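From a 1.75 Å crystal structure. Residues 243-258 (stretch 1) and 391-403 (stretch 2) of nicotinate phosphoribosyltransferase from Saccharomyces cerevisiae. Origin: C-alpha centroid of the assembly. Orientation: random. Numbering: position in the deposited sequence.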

ATOM      1  N   ALA A 243       5.203   2.525  -5.279  1.00 16.28           N
ATOM      2  CA  ALA A 243       3.747   2.669  -5.317  1.00 14.37           C
ATOM      3  C   ALA A 243       3.359   3.495  -6.551  1.00  7.31           C
ATOM      4  O   ALA A 243       4.215   4.146  -7.131  1.00  7.02           O
ATOM      5  N   HIS A 244       2.092   3.474  -6.925  1.00  8.02           N
ATOM      6  CA  HIS A 244       1.614   4.280  -8.081  1.00  5.00           C
ATOM      7  C   HIS A 244       1.931   5.734  -7.932  1.00  4.36           C
ATOM      8  O   HIS A 244       2.212   6.388  -8.936  1.00  2.82           O
ATOM      9  N   GLU A 245       1.911   6.235  -6.689  1.00  5.16           N
ATOM     10  CA  GLU A 245       2.032   7.676  -6.468  1.00  7.32           C
ATOM     11  C   GLU A 245       3.379   8.220  -6.955  1.00  4.43           C
ATOM     12  O   GLU A 245       3.473   9.361  -7.402  1.00  6.13           O
ATOM     13  N   TRP A 246       4.398   7.352  -7.019  1.00  2.64           N
ATOM     14  CA  TRP A 246       5.691   7.719  -7.574  1.00  3.29           C
ATOM     15  C   TRP A 246       5.608   8.125  -9.006  1.00  3.92           C
ATOM     16  O   TRP A 246       5.918   9.273  -9.321  1.00  2.00           O
ATOM     17  N   VAL A 247       5.219   7.238  -9.926  1.00  3.00           N
ATOM     18  CA  VAL A 247       5.195   7.695 -11.339  1.00  4.85           C
ATOM     19  C   VAL A 247       4.115   8.751 -11.601  1.00  2.13           C
ATOM     20  O   VAL A 247       4.302   9.577 -12.466  1.00  3.68           O
HETATM   21  N   MSE A 248       2.999   8.680 -10.883  1.00  3.26           N
HETATM   22  CA  MSE A 248       1.907   9.724 -10.967  1.00  4.12           C
HETATM   23  C   MSE A 248       2.491  11.070 -10.636  1.00  4.48           C
HETATM   24  O   MSE A 248       2.299  12.022 -11.393  1.00  4.44           O
ATOM     25  N   GLY A 249       3.262  11.183  -9.535  1.00  2.54           N
ATOM     26  CA  GLY A 249       3.891  12.461  -9.193  1.00  5.67           C
ATOM     27  C   GLY A 249       4.927  12.915 -10.198  1.00  3.89           C
ATOM     28  O   GLY A 249       4.959  14.058 -10.617  1.00  6.17           O
ATOM     29  N   VAL A 250       5.809  11.997 -10.625  1.00  6.48           N
ATOM     30  CA  VAL A 250       6.796  12.290 -11.663  1.00  3.67           C
ATOM     31  C   VAL A 250       6.170  12.845 -12.938  1.00  5.44           C
ATOM     32  O   VAL A 250       6.631  13.852 -13.479  1.00  6.03           O
ATOM     33  N   ALA A 251       5.094  12.238 -13.390  1.00  2.66           N
ATOM     34  CA  ALA A 251       4.372  12.724 -14.574  1.00  4.11           C
ATOM     35  C   ALA A 251       3.726  14.091 -14.364  1.00  4.80           C
ATOM     36  O   ALA A 251       3.811  14.948 -15.233  1.00  6.26           O
ATOM     37  N   SER A 252       3.112  14.293 -13.206  1.00  6.77           N
ATOM     38  CA  SER A 252       2.336  15.507 -12.934  1.00  7.56           C
ATOM     39  C   SER A 252       3.170  16.760 -12.681  1.00 10.32           C
ATOM     40  O   SER A 252       2.657  17.898 -12.831  1.00 13.70           O
ATOM     41  N   ILE A 253       4.418  16.570 -12.258  1.00  8.87           N
ATOM     42  CA  ILE A 253       5.284  17.694 -11.969  1.00  9.82           C
ATOM     43  C   ILE A 253       5.342  18.574 -13.226  1.00 11.68           C
ATOM     44  O   ILE A 253       5.106  19.763 -13.154  1.00 20.30           O
ATOM     45  N   SER A 254       5.596  18.005 -14.394  1.00 14.31           N
ATOM     46  CA  SER A 254       5.624  18.841 -15.579  1.00 17.61           C
ATOM     47  C   SER A 254       4.723  18.328 -16.706  1.00 16.02           C
ATOM     48  O   SER A 254       4.755  18.861 -17.795  1.00 15.14           O
ATOM     49  N   GLU A 255       3.905  17.320 -16.408  1.00 10.85           N
ATOM     50  CA  GLU A 255       2.976  16.743 -17.371  1.00 11.84           C
ATOM     51  C   GLU A 255       3.676  16.111 -18.597  1.00 12.38           C
ATOM     52  O   GLU A 255       3.110  16.029 -19.682  1.00 12.93           O
ATOM     53  N   ASP A 256       4.910  15.637 -18.394  1.00 10.67           N
ATOM     54  CA  ASP A 256       5.556  14.804 -19.380  1.00 10.68           C
ATOM     55  C   ASP A 256       5.169  13.342 -19.093  1.00  9.07           C
ATOM     56  O   ASP A 256       5.902  12.604 -18.390  1.00  8.60           O
ATOM     57  N   TYR A 257       4.026  12.919 -19.648  1.00  5.30           N
ATOM     58  CA  TYR A 257       3.582  11.558 -19.452  1.00  4.93           C
ATOM     59  C   TYR A 257       4.328  10.644 -20.388  1.00  5.79           C
ATOM     60  O   TYR A 257       4.572   9.500 -20.037  1.00  5.45           O
ATOM     61  N   LEU A 258       4.684  11.165 -21.560  1.00  7.48           N
ATOM     62  CA  LEU A 258       5.390  10.368 -22.594  1.00 11.74           C
ATOM     63  C   LEU A 258       6.685   9.750 -22.024  1.00  8.74           C
ATOM     64  O   LEU A 258       7.037   8.641 -22.379  1.00  8.20           O
ATOM     65  N   LYS A 391      -5.913   9.104  -1.918  1.00  3.90           N
ATOM     66  CA  LYS A 391      -5.271   9.077  -3.230  1.00  7.79           C
ATOM     67  C   LYS A 391      -4.587  10.407  -3.570  1.00  4.67           C
ATOM     68  O   LYS A 391      -5.099  11.451  -3.209  1.00  3.98           O
ATOM     69  N   LEU A 392      -3.476  10.343  -4.275  1.00  3.97           N
ATOM     70  CA  LEU A 392      -2.822  11.536  -4.770  1.00  3.19           C
ATOM     71  C   LEU A 392      -3.782  12.170  -5.786  1.00  4.64           C
ATOM     72  O   LEU A 392      -4.241  11.476  -6.724  1.00  7.00           O
ATOM     73  N   LEU A 393      -4.111  13.450  -5.579  1.00  2.00           N
ATOM     74  CA  LEU A 393      -5.044  14.192  -6.435  1.00  3.42           C
ATOM     75  C   LEU A 393      -4.386  15.267  -7.317  1.00  2.81           C
ATOM     76  O   LEU A 393      -4.809  15.510  -8.468  1.00  3.33           O
ATOM     77  N   GLU A 394      -3.403  15.956  -6.754  1.00  3.99           N
ATOM     78  CA  GLU A 394      -2.795  17.086  -7.409  1.00  2.19           C
ATOM     79  C   GLU A 394      -1.313  17.199  -7.043  1.00  2.00           C
ATOM     80  O   GLU A 394      -0.969  16.901  -5.914  1.00  2.00           O
ATOM     81  N   VAL A 395      -0.505  17.660  -7.999  1.00  2.00           N
ATOM     82  CA  VAL A 395       0.941  17.902  -7.827  1.00  2.00           C
ATOM     83  C   VAL A 395       1.331  19.256  -8.471  1.00  3.51           C
ATOM     84  O   VAL A 395       1.126  19.418  -9.670  1.00  2.00           O
ATOM     85  N   ASN A 396       1.845  20.209  -7.666  1.00  2.00           N
ATOM     86  CA  ASN A 396       2.162  21.536  -8.194  1.00  2.00           C
ATOM     87  C   ASN A 396       0.976  22.075  -9.036  1.00  2.00           C
ATOM     88  O   ASN A 396       1.141  22.645 -10.097  1.00  2.00           O
ATOM     89  N   GLY A 397      -0.238  21.862  -8.535  1.00  2.00           N
ATOM     90  CA  GLY A 397      -1.445  22.387  -9.158  1.00  2.00           C
ATOM     91  C   GLY A 397      -1.972  21.584 -10.329  1.00  2.40           C
ATOM     92  O   GLY A 397      -3.097  21.856 -10.798  1.00  3.31           O
ATOM     93  N   ASN A 398      -1.219  20.590 -10.779  1.00  2.00           N
ATOM     94  CA  ASN A 398      -1.590  19.773 -11.939  1.00  2.00           C
ATOM     95  C   ASN A 398      -2.323  18.544 -11.474  1.00  2.00           C
ATOM     96  O   ASN A 398      -2.062  18.021 -10.402  1.00  4.15           O
ATOM     97  N   HIS A 399      -3.251  18.064 -12.281  1.00  3.60           N
ATOM     98  CA  HIS A 399      -4.011  16.856 -11.935  1.00  2.00           C
ATOM     99  C   HIS A 399      -3.110  15.611 -11.913  1.00  2.95           C
ATOM    100  O   HIS A 399      -2.293  15.434 -12.822  1.00  4.25           O
ATOM    101  N   ALA A 400      -3.298  14.748 -10.921  1.00  2.00           N
ATOM    102  CA  ALA A 400      -2.616  13.456 -10.838  1.00  2.95           C
ATOM    103  C   ALA A 400      -3.632  12.401 -11.281  1.00  2.71           C
ATOM    104  O   ALA A 400      -4.784  12.440 -10.841  1.00  4.86           O
ATOM    105  N   ILE A 401      -3.217  11.470 -12.142  1.00  3.01           N
ATOM    106  CA  ILE A 401      -4.154  10.458 -12.687  1.00  5.94           C
ATOM    107  C   ILE A 401      -3.531   9.089 -12.762  1.00  7.28           C
ATOM    108  O   ILE A 401      -2.315   8.958 -12.750  1.00  3.25           O
ATOM    109  N   LYS A 402      -4.404   8.079 -12.861  1.00  7.41           N
ATOM    110  CA  LYS A 402      -4.007   6.705 -13.042  1.00  7.74           C
ATOM    111  C   LYS A 402      -4.895   6.081 -14.113  1.00  8.90           C
ATOM    112  O   LYS A 402      -6.145   6.224 -14.083  1.00 10.94           O
ATOM    113  N   ILE A 403      -4.271   5.373 -15.046  1.00  7.33           N
ATOM    114  CA  ILE A 403      -5.010   4.741 -16.122  1.00  8.01           C
ATOM    115  C   ILE A 403      -5.361   3.323 -15.683  1.00  9.73           C
ATOM    116  O   ILE A 403      -6.527   2.919 -15.771  1.00 11.05           O
TER

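The helix beginning near His 244 lies along a strand, residues 391-395, that turns back on itself through a type I' turn from Val 395 to Asn 398. The axes cross at -31° and approach to 8.0 Å; side chains bridge the space between them, and 758 Å² of surface is buried between the two stretches. One face of the helix does most of the work: His 244, Glu 245, Met 248 and Ser 252 direct their CA-to-CB bonds toward the partner, with Gly 249 between them, while Trp 246 and Val 250 point away.

Met 248, deposited as selenomethionine, is the largest contributor. Its long unbranched chain (chi1 m, chi2 t, chi3 p) reaches across the gap and bends at the end, filling a hollow lined by both arms of the turned-back chain. CE lies 3.7 Å from Leu 392 O and 3.9 Å from Ala 400 CB, where the short alanine leaves room for the methyl; CG rests 3.4 Å from Ile 401 O, and SE is 4.3 Å from Lys 402 CB.

Leu 392 (t, p) is the answering bump from the strand. Its CD2 settles against the helix backbone, 3.9 Å from Glu 245 O and 4.0 Å from Gly 249 N, and also packs 4.2 Å from Met 248 CB. Gly 249 offers bare backbone here, and Val 395 CG2 lies 4.1 Å from its CA. Val 395 (t), compact and branched at CB, spreads its other methyl toward the next residues of the helix, with CG1 3.8 Å from Ile 253 CG1, while its CB lies 3.6 Å from Ser 252 CB. In Ile 253 (m, t), the m rotamer places CG1 against Val 395 CG1 although the CA-to-CB bond points away.

Ser 252 (m) is small enough to sit close to the returning arm, and its CA is 5.8 Å from that of Ala 400. Its OG is 3.1 Å from His 399 O and 2.9 Å from water 1, to which it is hydrogen-bonded. The same water bonds Tyr 257 OH at 3.0 Å and accepts from Ile 401 N at 2.9 Å, joining the helix, Tyr 257 and the returning arm through one water. Tyr 257 (m) approaches from beyond the helix, its CE2 3.9 Å from Ile 401 CG1.

Near the helix end, Asn 398 (m) turns its amide inward, and ND2 donates to Ser 252 O at 2.7 Å, using a carbonyl that the helix leaves available as it finishes. Glu 255, with positive phi, extends beside it; water 2 donates to Glu 255 OE2 at 2.4 Å and accepts from His 399 N at 3.0 Å, linking Glu 255 to the backbone of His 399.

At the other end, Lys 402 CD lies over the face of the His 244 ring (m), 3.9 Å from its centroid, and NZ lies over the same face, 3.7 Å from His 244 CD2; the flat ring offers a surface on which the end of the lysine can rest.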

ATOM      1  CB  ALA A 243       3.234   3.384  -4.057  1.00 16.16           C
ATOM      2  CB  HIS A 244       0.115   4.131  -8.343  1.00  6.07           C
ATOM      3  CG  HIS A 244      -0.315   2.745  -8.703  1.00 11.12           C
ATOM      4  ND1 HIS A 244       0.011   2.146  -9.900  1.00 12.31           N
ATOM      5  CD2 HIS A 244      -1.009   1.821  -7.990  1.00  9.25           C
ATOM      6  CE1 HIS A 244      -0.495   0.919  -9.917  1.00 12.33           C
ATOM      7  NE2 HIS A 244      -1.125   0.703  -8.770  1.00 14.34           N
ATOM      8  CB  GLU A 245       1.699   8.038  -5.018  1.00  8.89           C
ATOM      9  CG  GLU A 245       2.624   7.672  -3.997  1.00 11.38           C
ATOM     10  CD  GLU A 245       2.233   8.272  -2.588  1.00 12.75           C
ATOM     11  OE1 GLU A 245       2.166   9.521  -2.498  1.00 25.12           O
ATOM     12  OE2 GLU A 245       2.123   7.509  -1.635  1.00 21.31           O
ATOM     13  CB  TRP A 246       6.724   6.598  -7.353  1.00  7.45           C
ATOM     14  CG  TRP A 246       8.083   6.971  -7.802  1.00  3.01           C
ATOM     15  CD1 TRP A 246       8.807   6.346  -8.778  1.00  8.45           C
ATOM     16  CD2 TRP A 246       8.923   8.020  -7.294  1.00  5.85           C
ATOM     17  NE1 TRP A 246      10.010   6.948  -8.916  1.00  4.63           N
ATOM     18  CE2 TRP A 246      10.127   7.971  -8.028  1.00  6.26           C
ATOM     19  CE3 TRP A 246       8.778   9.004  -6.291  1.00  4.61           C
ATOM     20  CZ2 TRP A 246      11.183   8.872  -7.808  1.00  9.83           C
ATOM     21  CZ3 TRP A 246       9.820   9.888  -6.074  1.00  6.80           C
ATOM     22  CH2 TRP A 246      10.995   9.820  -6.814  1.00  6.11           C
ATOM     23  CB  VAL A 247       5.160   6.560 -12.429  1.00  8.05           C
ATOM     24  CG1 VAL A 247       3.862   5.852 -12.457  1.00 11.32           C
ATOM     25  CG2 VAL A 247       5.505   7.160 -13.852  1.00  5.80           C
HETATM   26  CB  MSE A 248       0.754   9.378 -10.040  1.00  2.77           C
HETATM   27  CG  MSE A 248      -0.023   8.124 -10.377  1.00  4.89           C
HETATM   28 SE   MSE A 248      -1.321   7.722  -8.995  1.00 13.49          SE
HETATM   29  CE  MSE A 248      -2.494   9.267  -9.185  1.00  7.28           C
ATOM     30  CB  VAL A 250       7.733  11.046 -11.982  1.00  5.67           C
ATOM     31  CG1 VAL A 250       8.586  11.286 -13.178  1.00  9.57           C
ATOM     32  CG2 VAL A 250       8.595  10.718 -10.743  1.00  5.16           C
ATOM     33  CB  ALA A 251       3.326  11.714 -15.003  1.00  6.26           C
ATOM     34  CB  SER A 252       1.454  15.287 -11.732  1.00  6.56           C
ATOM     35  OG  SER A 252       0.464  14.376 -12.055  1.00  9.86           O
ATOM     36  CB  ILE A 253       6.678  17.253 -11.463  1.00  8.44           C
ATOM     37  CG1 ILE A 253       6.575  16.713 -10.037  1.00  6.37           C
ATOM     38  CG2 ILE A 253       7.613  18.434 -11.407  1.00 17.00           C
ATOM     39  CD1 ILE A 253       7.754  15.956  -9.559  1.00 12.53           C
ATOM     40  CB  SER A 254       7.077  19.028 -16.033  1.00 18.17           C
ATOM     41  OG  SER A 254       7.786  17.801 -15.924  1.00 23.40           O
ATOM     42  CB  GLU A 255       1.867  17.749 -17.724  1.00 16.66           C
ATOM     43  CG  GLU A 255       0.986  18.063 -16.498  1.00 16.69           C
ATOM     44  CD  GLU A 255      -0.314  18.732 -16.874  1.00 30.49           C
ATOM     45  OE1 GLU A 255      -0.284  19.757 -17.594  1.00 40.47           O
ATOM     46  OE2 GLU A 255      -1.373  18.230 -16.452  1.00 32.29           O
ATOM     47  CB  ASP A 256       7.085  14.955 -19.336  1.00 11.10           C
ATOM     48  CG  ASP A 256       7.763  14.323 -20.558  1.00 20.25           C
ATOM     49  OD1 ASP A 256       7.116  13.521 -21.290  1.00 11.34           O
ATOM     50  OD2 ASP A 256       8.933  14.665 -20.815  1.00 24.09           O
ATOM     51  CB  TYR A 257       2.073  11.411 -19.649  1.00  5.88           C
ATOM     52  CG  TYR A 257       1.297  11.982 -18.487  1.00  2.73           C
ATOM     53  CD1 TYR A 257       1.092  13.364 -18.373  1.00  8.56           C
ATOM     54  CD2 TYR A 257       0.799  11.151 -17.479  1.00  4.31           C
ATOM     55  CE1 TYR A 257       0.377  13.876 -17.300  1.00  5.62           C
ATOM     56  CE2 TYR A 257       0.107  11.648 -16.418  1.00  3.78           C
ATOM     57  CZ  TYR A 257      -0.114  13.012 -16.334  1.00  4.67           C
ATOM     58  OH  TYR A 257      -0.795  13.500 -15.252  1.00  4.55           O
ATOM     59  CB  LEU A 258       5.702  11.229 -23.820  1.00 15.96           C
ATOM     60  CG  LEU A 258       6.222  10.506 -25.071  1.00 19.26           C
ATOM     61  CD1 LEU A 258       5.180   9.521 -25.599  1.00 18.09           C
ATOM     62  CD2 LEU A 258       6.599  11.509 -26.149  1.00 15.66           C
ATOM     63  CB  LYS A 391      -6.347   8.866  -4.294  1.00 10.39           C
ATOM     64  CG  LYS A 391      -7.414  10.010  -4.395  1.00 18.64           C
ATOM     65  CD  LYS A 391      -8.721   9.592  -5.126  1.00 15.56           C
ATOM     66  CE  LYS A 391      -9.650  10.791  -5.372  1.00 15.65           C
ATOM     67  NZ  LYS A 391     -10.551  10.469  -6.533  1.00 25.18           N
ATOM     68  CB  LEU A 392      -1.465  11.184  -5.400  1.00  3.40           C
ATOM     69  CG  LEU A 392      -0.670  12.364  -5.919  1.00  6.82           C
ATOM     70  CD1 LEU A 392      -0.296  13.312  -4.819  1.00  4.03           C
ATOM     71  CD2 LEU A 392       0.562  11.842  -6.701  1.00  8.42           C
ATOM     72  CB  LEU A 393      -6.063  14.903  -5.530  1.00  4.89           C
ATOM     73  CG  LEU A 393      -7.322  15.587  -6.046  1.00 11.09           C
ATOM     74  CD1 LEU A 393      -8.504  14.632  -6.083  1.00 13.78           C
ATOM     75  CD2 LEU A 393      -7.645  16.703  -5.114  1.00 18.37           C
ATOM     76  CB  GLU A 394      -3.529  18.330  -6.923  1.00  4.84           C
ATOM     77  CG  GLU A 394      -3.583  19.470  -7.820  1.00 14.00           C
ATOM     78  CD  GLU A 394      -4.507  20.556  -7.283  1.00 12.28           C
ATOM     79  OE1 GLU A 394      -4.090  21.284  -6.347  1.00 11.00           O
ATOM     80  OE2 GLU A 394      -5.646  20.680  -7.817  1.00 12.38           O
ATOM     81  CB  VAL A 395       1.768  16.769  -8.460  1.00  3.49           C
ATOM     82  CG1 VAL A 395       3.278  16.947  -8.139  1.00  4.14           C
ATOM     83  CG2 VAL A 395       1.314  15.343  -7.937  1.00  2.69           C
ATOM     84  CB  ASN A 396       3.425  21.465  -9.032  1.00  2.06           C
ATOM     85  CG  ASN A 396       4.686  21.336  -8.184  1.00  2.31           C
ATOM     86  OD1 ASN A 396       4.606  21.337  -6.946  1.00  3.04           O
ATOM     87  ND2 ASN A 396       5.832  21.303  -8.837  1.00  4.89           N
ATOM     88  CB  ASN A 398      -0.358  19.316 -12.706  1.00  2.00           C
ATOM     89  CG  ASN A 398       0.424  20.452 -13.291  1.00  2.00           C
ATOM     90  OD1 ASN A 398      -0.149  21.405 -13.810  1.00  2.18           O
ATOM     91  ND2 ASN A 398       1.731  20.362 -13.250  1.00  3.22           N
ATOM     92  CB  HIS A 399      -5.089  16.606 -12.984  1.00  2.00           C
ATOM     93  CG  HIS A 399      -6.155  17.651 -13.023  1.00  6.30           C
ATOM     94  ND1 HIS A 399      -7.020  17.858 -11.973  1.00  9.29           N
ATOM     95  CD2 HIS A 399      -6.482  18.558 -13.975  1.00  7.65           C
ATOM     96  CE1 HIS A 399      -7.853  18.843 -12.288  1.00 10.84           C
ATOM     97  NE2 HIS A 399      -7.537  19.286 -13.490  1.00 10.28           N
ATOM     98  CB  ALA A 400      -2.149  13.173  -9.438  1.00  8.66           C
ATOM     99  CB  ILE A 401      -4.646  10.810 -14.114  1.00  5.73           C
ATOM    100  CG1 ILE A 401      -3.469  10.846 -15.136  1.00  6.55           C
ATOM    101  CG2 ILE A 401      -5.392  12.125 -14.095  1.00  3.50           C
ATOM    102  CD1 ILE A 401      -3.819  10.495 -16.512  1.00  6.63           C
ATOM    103  CB  LYS A 402      -4.137   5.909 -11.750  1.00  8.72           C
ATOM    104  CG  LYS A 402      -3.688   4.486 -11.934  1.00 11.19           C
ATOM    105  CD  LYS A 402      -3.431   3.790 -10.631  1.00 17.26           C
ATOM    106  CE  LYS A 402      -4.668   3.621  -9.862  1.00 19.11           C
ATOM    107  NZ  LYS A 402      -4.495   2.443  -8.969  1.00 20.41           N
ATOM    108  CB  ILE A 403      -4.240   4.774 -17.464  1.00  9.52           C
ATOM    109  CG1 ILE A 403      -4.168   6.218 -17.977  1.00 12.35           C
ATOM    110  CG2 ILE A 403      -4.924   3.876 -18.495  1.00 14.69           C
ATOM    111  CD1 ILE A 403      -3.205   6.422 -19.059  1.00 19.64           C
TER
HETATM  112  O   HOH W   1      -0.390  11.743 -12.882  1.00  2.00           O
HETATM  113  O   HOH W   2      -3.209  19.059 -15.076  1.00 14.65           O